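Local coordinates for protein acyl-CoA dehydrogenase (Slackia heliotrinireducens, PDB 4RM7) that belongs to the acyl-CoA dehydrogenase family of proteins, in which a beta domain sits between two helical domains, at residues Ser123-Ile128 against Ala166-Ser172; Ala194-Tyr200 against Thr214-Val220. Residue numbers count along the deposited sequence, not the author numbering.

Overall arrangement
Both contacts lie in the middle beta domain, between the helical N- and C-terminal parts of the chain, and they follow one another in sequence: contact 1 closes at Ser172 before contact 2 opens at Ala194. Contact 1 is a parallel strand pair, contact 2 an antiparallel hairpin, with centres about 12 Å apart. They meet through side chains. Phe217 of contact 2 sets CZ 3.6 Å from CG2 of Val171 and 3.7 Å from CD1 of Leu169, both in contact 1. The same Leu169 CD1 reaches CG1 of Val215 and CG2 of Ile197, each at 3.9 Å. One apolar core therefore joins the strand 168-175 to the hairpin.

Contact 1: Ser123-Ile128 against Ala166-Ser172; sequences SYALAI and APALLVS
Build Ser123-Ile128 and Ala166-Ser172 as neighbouring parallel strands, extended through Ala125-Ala127 and Ala168-Ser172, their axes 4.5 Å apart at closest and inclined by 27°. The register runs Ala125 to Leu169, Leu126 to Leu170 and Ala127 to Val171, with CA-CA spacings of 4.8-4.9 Å. As is characteristic of parallel pairing, Ala125 and Ala127 each bracket a partner: Ala125 N donates to Ala168 O and Ala125 O accepts from Leu170 N, both 2.8 Å; Ala127 N donates to Leu170 O at 2.8 Å, while Ser172 N to Ala127 O is weak at 3.3 Å. Leu126 and Leu170, both t at chi1, meet CD1 to CD2 at 4.1 Å. CB of Ala125, on the opposite face, meets CB of loop residue Ala166 at 3.4 Å. Gln96 O accepts from Tyr124 OH and OE1 from Leu126 N, while Lys157 NZ bonds Ser172 OG and Ile128 O. Helix 90-103 covers the Tyr124-Leu126-Leu170 face, strand 151-161 packs on Ala127 and Val171, and strand 184-191 pairs with the far edge of 168-172.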
ATOM      1  N   SER A 123     -35.988 -23.795  -6.964  1.00 68.86           N
ATOM      2  CA  SER A 123     -37.175 -23.439  -6.217  1.00 69.82           C
ATOM      3  C   SER A 123     -36.893 -23.235  -4.740  1.00 73.08           C
ATOM      4  O   SER A 123     -37.808 -23.070  -3.960  1.00 88.82           O
ATOM      5  CB  SER A 123     -38.267 -24.484  -6.412  1.00 71.08           C
ATOM      6  OG  SER A 123     -37.937 -25.693  -5.767  1.00 76.83           O
ATOM      7  N   TYR A 124     -35.631 -23.277  -4.348  1.00 64.25           N
ATOM      8  CA  TYR A 124     -35.284 -23.106  -2.949  1.00 61.26           C
ATOM      9  C   TYR A 124     -34.166 -22.104  -2.732  1.00 61.00           C
ATOM     10  O   TYR A 124     -33.427 -21.791  -3.641  1.00 60.39           O
ATOM     11  CB  TYR A 124     -34.929 -24.445  -2.313  1.00 55.57           C
ATOM     12  CG  TYR A 124     -33.724 -25.116  -2.901  1.00 53.81           C
ATOM     13  CD1 TYR A 124     -32.463 -24.862  -2.410  1.00 55.00           C
ATOM     14  CD2 TYR A 124     -33.849 -26.011  -3.941  1.00 58.32           C
ATOM     15  CE1 TYR A 124     -31.357 -25.479  -2.944  1.00 59.70           C
ATOM     16  CE2 TYR A 124     -32.747 -26.633  -4.480  1.00 62.29           C
ATOM     17  CZ  TYR A 124     -31.505 -26.361  -3.976  1.00 68.40           C
ATOM     18  OH  TYR A 124     -30.404 -26.975  -4.512  1.00 86.01           O
ATOM     19  N   ALA A 125     -34.083 -21.574  -1.523  1.00 57.14           N
ATOM     20  CA  ALA A 125     -33.020 -20.660  -1.153  1.00 49.52           C
ATOM     21  C   ALA A 125     -32.287 -21.143   0.082  1.00 57.36           C
ATOM     22  O   ALA A 125     -32.902 -21.579   1.029  1.00 75.32           O
ATOM     23  CB  ALA A 125     -33.569 -19.271  -0.931  1.00 48.96           C
ATOM     24  N   LEU A 126     -30.967 -21.058   0.052  1.00 53.41           N
ATOM     25  CA  LEU A 126     -30.101 -21.570   1.096  1.00 51.45           C
ATOM     26  C   LEU A 126     -30.037 -20.614   2.280  1.00 53.93           C
ATOM     27  O   LEU A 126     -29.710 -19.449   2.106  1.00 57.66           O
ATOM     28  CB  LEU A 126     -28.713 -21.780   0.500  1.00 60.68           C
ATOM     29  CG  LEU A 126     -27.589 -22.460   1.267  1.00 64.22           C
ATOM     30  CD1 LEU A 126     -27.985 -23.870   1.702  1.00 63.98           C
ATOM     31  CD2 LEU A 126     -26.359 -22.498   0.379  1.00 63.26           C
ATOM     32  N   ALA A 127     -30.352 -21.080   3.482  1.00 54.52           N
ATOM     33  CA  ALA A 127     -30.298 -20.191   4.643  1.00 50.65           C
ATOM     34  C   ALA A 127     -29.406 -20.736   5.743  1.00 54.96           C
ATOM     35  O   ALA A 127     -29.828 -21.593   6.514  1.00 60.26           O
ATOM     36  CB  ALA A 127     -31.700 -19.946   5.180  1.00 50.12           C
ATOM     37  N   ILE A 128     -28.185 -20.214   5.832  1.00 63.04           N
ATOM     38  CA  ILE A 128     -27.170 -20.761   6.730  1.00 58.26           C
ATOM     39  C   ILE A 128     -26.547 -19.756   7.707  1.00 59.12           C
ATOM     40  O   ILE A 128     -26.446 -20.031   8.903  1.00 61.80           O
ATOM     41  CB  ILE A 128     -26.025 -21.366   5.947  1.00 64.63           C
ATOM     42  CG1 ILE A 128     -26.531 -22.233   4.806  1.00 68.63           C
ATOM     43  CG2 ILE A 128     -25.154 -22.195   6.868  1.00 85.31           C
ATOM     44  CD1 ILE A 128     -25.381 -22.747   3.952  1.00 78.28           C
ATOM     45  N   ALA A 166     -38.219 -16.828  -2.473  1.00 60.05           N
ATOM     46  CA  ALA A 166     -38.013 -18.250  -2.726  1.00 61.86           C
ATOM     47  C   ALA A 166     -39.148 -19.082  -2.128  1.00 65.37           C
ATOM     48  O   ALA A 166     -39.579 -18.828  -1.003  1.00 68.06           O
ATOM     49  CB  ALA A 166     -36.697 -18.702  -2.161  1.00 58.38           C
ATOM     50  N   PRO A 167     -39.640 -20.066  -2.892  1.00 61.53           N
ATOM     51  CA  PRO A 167     -40.717 -20.973  -2.488  1.00 61.96           C
ATOM     52  C   PRO A 167     -40.374 -21.792  -1.250  1.00 60.33           C
ATOM     53  O   PRO A 167     -41.256 -22.181  -0.502  1.00 61.36           O
ATOM     54  CB  PRO A 167     -40.877 -21.885  -3.704  1.00 61.38           C
ATOM     55  CG  PRO A 167     -40.409 -21.074  -4.839  1.00 64.92           C
ATOM     56  CD  PRO A 167     -39.297 -20.223  -4.315  1.00 61.56           C
ATOM     57  N   ALA A 168     -39.097 -22.043  -1.032  1.00 56.97           N
ATOM     58  CA  ALA A 168     -38.687 -22.879   0.078  1.00 55.08           C
ATOM     59  C   ALA A 168     -37.300 -22.478   0.586  1.00 61.58           C
ATOM     60  O   ALA A 168     -36.481 -21.928  -0.156  1.00 57.68           O
ATOM     61  CB  ALA A 168     -38.700 -24.324  -0.336  1.00 54.73           C
ATOM     62  N   LEU A 169     -37.047 -22.768   1.855  1.00 60.13           N
ATOM     63  CA  LEU A 169     -35.801 -22.395   2.492  1.00 52.05           C
ATOM     64  C   LEU A 169     -35.054 -23.624   2.979  1.00 56.95           C
ATOM     65  O   LEU A 169     -35.558 -24.384   3.806  1.00 62.42           O
ATOM     66  CB  LEU A 169     -36.081 -21.448   3.651  1.00 50.96           C
ATOM     67  CG  LEU A 169     -36.699 -20.137   3.188  1.00 55.88           C
ATOM     68  CD1 LEU A 169     -37.275 -19.362   4.360  1.00 62.57           C
ATOM     69  CD2 LEU A 169     -35.640 -19.318   2.502  1.00 53.64           C
ATOM     70  N   LEU A 170     -33.857 -23.835   2.443  1.00 55.65           N
ATOM     71  CA  LEU A 170     -33.008 -24.911   2.910  1.00 53.33           C
ATOM     72  C   LEU A 170     -32.201 -24.408   4.107  1.00 54.02           C
ATOM     73  O   LEU A 170     -31.243 -23.647   3.962  1.00 56.94           O
ATOM     74  CB  LEU A 170     -32.102 -25.413   1.789  1.00 57.38           C
ATOM     75  CG  LEU A 170     -31.175 -26.576   2.185  1.00 62.39           C
ATOM     76  CD1 LEU A 170     -31.947 -27.696   2.873  1.00 65.36           C
ATOM     77  CD2 LEU A 170     -30.433 -27.121   0.988  1.00 62.67           C
ATOM     78  N   VAL A 171     -32.599 -24.847   5.291  1.00 57.05           N
ATOM     79  CA  VAL A 171     -32.135 -24.249   6.535  1.00 61.41           C
ATOM     80  C   VAL A 171     -31.253 -25.171   7.349  1.00 68.61           C
ATOM     81  O   VAL A 171     -31.598 -26.325   7.592  1.00 68.11           O
ATOM     82  CB  VAL A 171     -33.317 -23.823   7.423  1.00 57.01           C
ATOM     83  CG1 VAL A 171     -32.830 -22.977   8.567  1.00 53.66           C
ATOM     84  CG2 VAL A 171     -34.317 -23.043   6.604  1.00 58.00           C
ATOM     85  N   SER A 172     -30.110 -24.634   7.766  1.00 68.37           N
ATOM     86  CA  SER A 172     -29.188 -25.329   8.636  1.00 71.86           C
ATOM     87  C   SER A 172     -29.580 -25.064  10.084  1.00 76.39           C
ATOM     88  O   SER A 172     -29.839 -23.918  10.448  1.00 77.11           O
ATOM     89  CB  SER A 172     -27.766 -24.866   8.371  1.00 69.63           C
ATOM     90  OG  SER A 172     -27.603 -23.546   8.845  1.00 72.77           O
TER

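Contact 2: Ala194-Tyr200 against Thr214-Val220; sequences AAGIYAY and TVRFDNV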
ATOM      1  N   ALA A 194     -45.064 -22.093   5.529  1.00 59.20           N
ATOM      2  CA  ALA A 194     -45.142 -22.412   6.951  1.00 53.31           C
ATOM      3  C   ALA A 194     -45.257 -21.136   7.777  1.00 59.50           C
ATOM      4  O   ALA A 194     -44.482 -20.197   7.591  1.00 66.24           O
ATOM      5  CB  ALA A 194     -43.924 -23.207   7.381  1.00 51.82           C
ATOM      6  N   ALA A 195     -46.223 -21.092   8.685  1.00 58.03           N
ATOM      7  CA  ALA A 195     -46.444 -19.899   9.492  1.00 56.41           C
ATOM      8  C   ALA A 195     -45.225 -19.604  10.352  1.00 59.36           C
ATOM      9  O   ALA A 195     -44.521 -20.523  10.770  1.00 60.55           O
ATOM     10  CB  ALA A 195     -47.675 -20.062  10.353  1.00 52.86           C
ATOM     11  N   GLY A 196     -44.956 -18.319  10.588  1.00 60.39           N
ATOM     12  CA  GLY A 196     -43.845 -17.920  11.442  1.00 50.90           C
ATOM     13  C   GLY A 196     -42.557 -17.585  10.721  1.00 55.06           C
ATOM     14  O   GLY A 196     -41.518 -17.357  11.362  1.00 57.96           O
ATOM     15  N   ILE A 197     -42.600 -17.554   9.390  1.00 58.77           N
ATOM     16  CA  ILE A 197     -41.409 -17.176   8.617  1.00 54.22           C
ATOM     17  C   ILE A 197     -41.492 -15.714   8.178  1.00 49.95           C
ATOM     18  O   ILE A 197     -42.438 -15.317   7.517  1.00 52.77           O
ATOM     19  CB  ILE A 197     -41.235 -18.078   7.395  1.00 50.03           C
ATOM     20  CG1 ILE A 197     -41.070 -19.530   7.849  1.00 47.88           C
ATOM     21  CG2 ILE A 197     -40.036 -17.634   6.574  1.00 54.34           C
ATOM     22  CD1 ILE A 197     -40.907 -20.508   6.724  1.00 48.71           C
ATOM     23  N   TYR A 198     -40.511 -14.909   8.562  1.00 50.78           N
ATOM     24  CA  TYR A 198     -40.519 -13.487   8.222  1.00 51.73           C
ATOM     25  C   TYR A 198     -39.280 -13.097   7.414  1.00 53.30           C
ATOM     26  O   TYR A 198     -38.143 -13.307   7.847  1.00 52.12           O
ATOM     27  CB  TYR A 198     -40.622 -12.637   9.498  1.00 49.97           C
ATOM     28  CG  TYR A 198     -41.851 -12.968  10.301  1.00 51.91           C
ATOM     29  CD1 TYR A 198     -43.007 -12.203  10.195  1.00 50.15           C
ATOM     30  CD2 TYR A 198     -41.868 -14.071  11.148  1.00 53.11           C
ATOM     31  CE1 TYR A 198     -44.142 -12.522  10.928  1.00 51.41           C
ATOM     32  CE2 TYR A 198     -42.991 -14.408  11.869  1.00 46.98           C
ATOM     33  CZ  TYR A 198     -44.125 -13.635  11.758  1.00 52.11           C
ATOM     34  OH  TYR A 198     -45.233 -13.979  12.487  1.00 52.45           O
ATOM     35  N   ALA A 199     -39.491 -12.525   6.236  1.00 57.56           N
ATOM     36  CA  ALA A 199     -38.348 -12.116   5.435  1.00 51.79           C
ATOM     37  C   ALA A 199     -38.198 -10.597   5.391  1.00 54.88           C
ATOM     38  O   ALA A 199     -39.160  -9.857   5.208  1.00 56.81           O
ATOM     39  CB  ALA A 199     -38.448 -12.684   4.042  1.00 53.02           C
ATOM     40  N   TYR A 200     -36.970 -10.138   5.571  1.00 54.44           N
ATOM     41  CA  TYR A 200     -36.682  -8.724   5.541  1.00 52.94           C
ATOM     42  C   TYR A 200     -35.610  -8.453   4.488  1.00 54.81           C
ATOM     43  O   TYR A 200     -34.434  -8.756   4.691  1.00 53.33           O
ATOM     44  CB  TYR A 200     -36.242  -8.252   6.919  1.00 51.29           C
ATOM     45  CG  TYR A 200     -37.257  -8.536   8.003  1.00 54.38           C
ATOM     46  CD1 TYR A 200     -38.277  -7.640   8.266  1.00 55.31           C
ATOM     47  CD2 TYR A 200     -37.196  -9.701   8.766  1.00 55.30           C
ATOM     48  CE1 TYR A 200     -39.207  -7.881   9.253  1.00 55.75           C
ATOM     49  CE2 TYR A 200     -38.130  -9.957   9.759  1.00 54.86           C
ATOM     50  CZ  TYR A 200     -39.129  -9.034   9.999  1.00 61.57           C
ATOM     51  OH  TYR A 200     -40.077  -9.249  10.976  1.00 66.69           O
ATOM     52  N   THR A 214     -32.757 -11.062   5.345  1.00 59.02           N
ATOM     53  CA  THR A 214     -32.718 -11.668   6.666  1.00 52.04           C
ATOM     54  C   THR A 214     -34.030 -12.415   6.850  1.00 50.43           C
ATOM     55  O   THR A 214     -35.104 -11.874   6.573  1.00 53.73           O
ATOM     56  CB  THR A 214     -32.537 -10.618   7.787  1.00 56.03           C
ATOM     57  OG1 THR A 214     -31.318  -9.892   7.588  1.00 61.20           O
ATOM     58  CG2 THR A 214     -32.500 -11.283   9.146  1.00 56.14           C
ATOM     59  N   VAL A 215     -33.952 -13.660   7.298  1.00 49.52           N
ATOM     60  CA  VAL A 215     -35.155 -14.450   7.504  1.00 51.40           C
ATOM     61  C   VAL A 215     -35.235 -14.934   8.938  1.00 52.35           C
ATOM     62  O   VAL A 215     -34.335 -15.620   9.419  1.00 54.31           O
ATOM     63  CB  VAL A 215     -35.212 -15.665   6.553  1.00 49.88           C
ATOM     64  CG1 VAL A 215     -36.475 -16.444   6.796  1.00 45.39           C
ATOM     65  CG2 VAL A 215     -35.145 -15.212   5.105  1.00 46.67           C
ATOM     66  N   ARG A 216     -36.317 -14.580   9.622  1.00 50.75           N
ATOM     67  CA  ARG A 216     -36.523 -15.024  10.992  1.00 48.13           C
ATOM     68  C   ARG A 216     -37.519 -16.173  11.014  1.00 51.68           C
ATOM     69  O   ARG A 216     -38.572 -16.122  10.369  1.00 52.99           O
ATOM     70  CB  ARG A 216     -37.022 -13.871  11.869  1.00 54.61           C
ATOM     71  CG  ARG A 216     -36.955 -14.123  13.390  1.00 61.63           C
ATOM     72  CD  ARG A 216     -38.143 -13.486  14.136  1.00 75.10           C
ATOM     73  NE  ARG A 216     -38.724 -12.360  13.396  1.00 89.52           N
ATOM     74  CZ  ARG A 216     -39.929 -11.829  13.622  1.00 93.67           C
ATOM     75  NH1 ARG A 216     -40.726 -12.296  14.582  1.00 88.04           N
ATOM     76  NH2 ARG A 216     -40.342 -10.814  12.876  1.00 96.28           N
ATOM     77  N   PHE A 217     -37.174 -17.215  11.761  1.00 53.44           N
ATOM     78  CA  PHE A 217     -38.085 -18.314  12.019  1.00 52.45           C
ATOM     79  C   PHE A 217     -38.598 -18.195  13.459  1.00 57.44           C
ATOM     80  O   PHE A 217     -37.836 -18.341  14.424  1.00 60.38           O
ATOM     81  CB  PHE A 217     -37.383 -19.647  11.774  1.00 54.23           C
ATOM     82  CG  PHE A 217     -36.850 -19.794  10.377  1.00 55.04           C
ATOM     83  CD1 PHE A 217     -37.557 -20.520   9.422  1.00 48.04           C
ATOM     84  CD2 PHE A 217     -35.639 -19.198  10.010  1.00 61.78           C
ATOM     85  CE1 PHE A 217     -37.070 -20.646   8.119  1.00 51.75           C
ATOM     86  CE2 PHE A 217     -35.142 -19.316   8.708  1.00 59.18           C
ATOM     87  CZ  PHE A 217     -35.863 -20.040   7.756  1.00 55.88           C
ATOM     88  N   ASP A 218     -39.884 -17.887  13.589  1.00 57.74           N
ATOM     89  CA  ASP A 218     -40.519 -17.706  14.893  1.00 63.60           C
ATOM     90  C   ASP A 218     -41.481 -18.859  15.169  1.00 61.21           C
ATOM     91  O   ASP A 218     -42.594 -18.873  14.643  1.00 64.61           O
ATOM     92  CB  ASP A 218     -41.255 -16.356  14.951  1.00 66.53           C
ATOM     93  CG  ASP A 218     -42.130 -16.211  16.187  1.00 76.48           C
ATOM     94  OD1 ASP A 218     -41.766 -16.747  17.258  1.00 82.01           O
ATOM     95  OD2 ASP A 218     -43.191 -15.553  16.086  1.00 85.97           O
ATOM     96  N   ASN A 219     -41.041 -19.805  16.000  1.00 60.88           N
ATOM     97  CA  ASN A 219     -41.765 -21.057  16.274  1.00 63.24           C
ATOM     98  C   ASN A 219     -42.406 -21.680  15.044  1.00 60.72           C
ATOM     99  O   ASN A 219     -43.616 -21.790  14.970  1.00 63.65           O
ATOM    100  CB  ASN A 219     -42.847 -20.850  17.339  1.00 66.79           C
ATOM    101  CG  ASN A 219     -42.268 -20.592  18.711  1.00 72.80           C
ATOM    102  OD1 ASN A 219     -41.411 -21.335  19.176  1.00 76.49           O
ATOM    103  ND2 ASN A 219     -42.722 -19.522  19.362  1.00 76.87           N
ATOM    104  N   VAL A 220     -41.598 -22.076  14.071  1.00 60.21           N
ATOM    105  CA  VAL A 220     -42.154 -22.656  12.860  1.00 62.58           C
ATOM    106  C   VAL A 220     -42.264 -24.168  12.977  1.00 67.36           C
ATOM    107  O   VAL A 220     -41.285 -24.849  13.276  1.00 69.74           O
ATOM    108  CB  VAL A 220     -41.312 -22.293  11.641  1.00 56.78           C
ATOM    109  CG1 VAL A 220     -41.904 -22.932  10.398  1.00 49.06           C
ATOM    110  CG2 VAL A 220     -41.253 -20.787  11.499  1.00 61.32           C
TER
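This is the antiparallel pairing of a beta hairpin, strand 197-202 against strand 212-221, in the middle beta domain. The segment axes approach to 4.7 Å with N-to-C directions 162° apart. Tyr198 with Arg216 and Tyr200 with Thr214 are hydrogen-bonded pairs: Tyr198 N to Arg216 O is 2.9 Å and Arg216 N to Tyr198 O 2.8 Å, Tyr200 N to Thr214 O is 2.7 Å and Thr214 N to Tyr200 O 2.9 Å. Ile197-Phe217 and Ala199-Val215 are the non-hydrogen-bonded pairs between and beside them. A type II turn from Ala194 to Ile197 leads into the first strand. Gly196, at phi 96°, takes up a conformation in which a CB would collide with Asp218 O, and its own O accepts from Asp218 N at 2.8 Å.

The two faces differ sharply. On one, CG2 of Ile197 touches CG1 of Val215 at 3.8 Å, and CG1 of Ile197 lies 4.0 Å from CD1 of Phe217; Leu169 of strand 168-175 packs against this face. Beyond the corner at Asn219, Val220 CG2 lies 3.9 Å from Ile197 CG1. On the other face, the Arg216 guanidinium lies flat on the Tyr198 ring, planes at 9°, with CZ 4.3 Å from the ring centroid, an off-centre cation-pi stack. Its NH2 also donates to Tyr200 OH over a very short 2.5 Å. Thr214 OG1 bonds Glu202. The strand 151-161 pairs along the other edge of 214-220. With apolar side chains turned to the core and a charge stacked on one exposed tyrosine and hydrogen-bonded edgewise to another, the hairpin is amphipathic, its polar interactions gathered on the outer face.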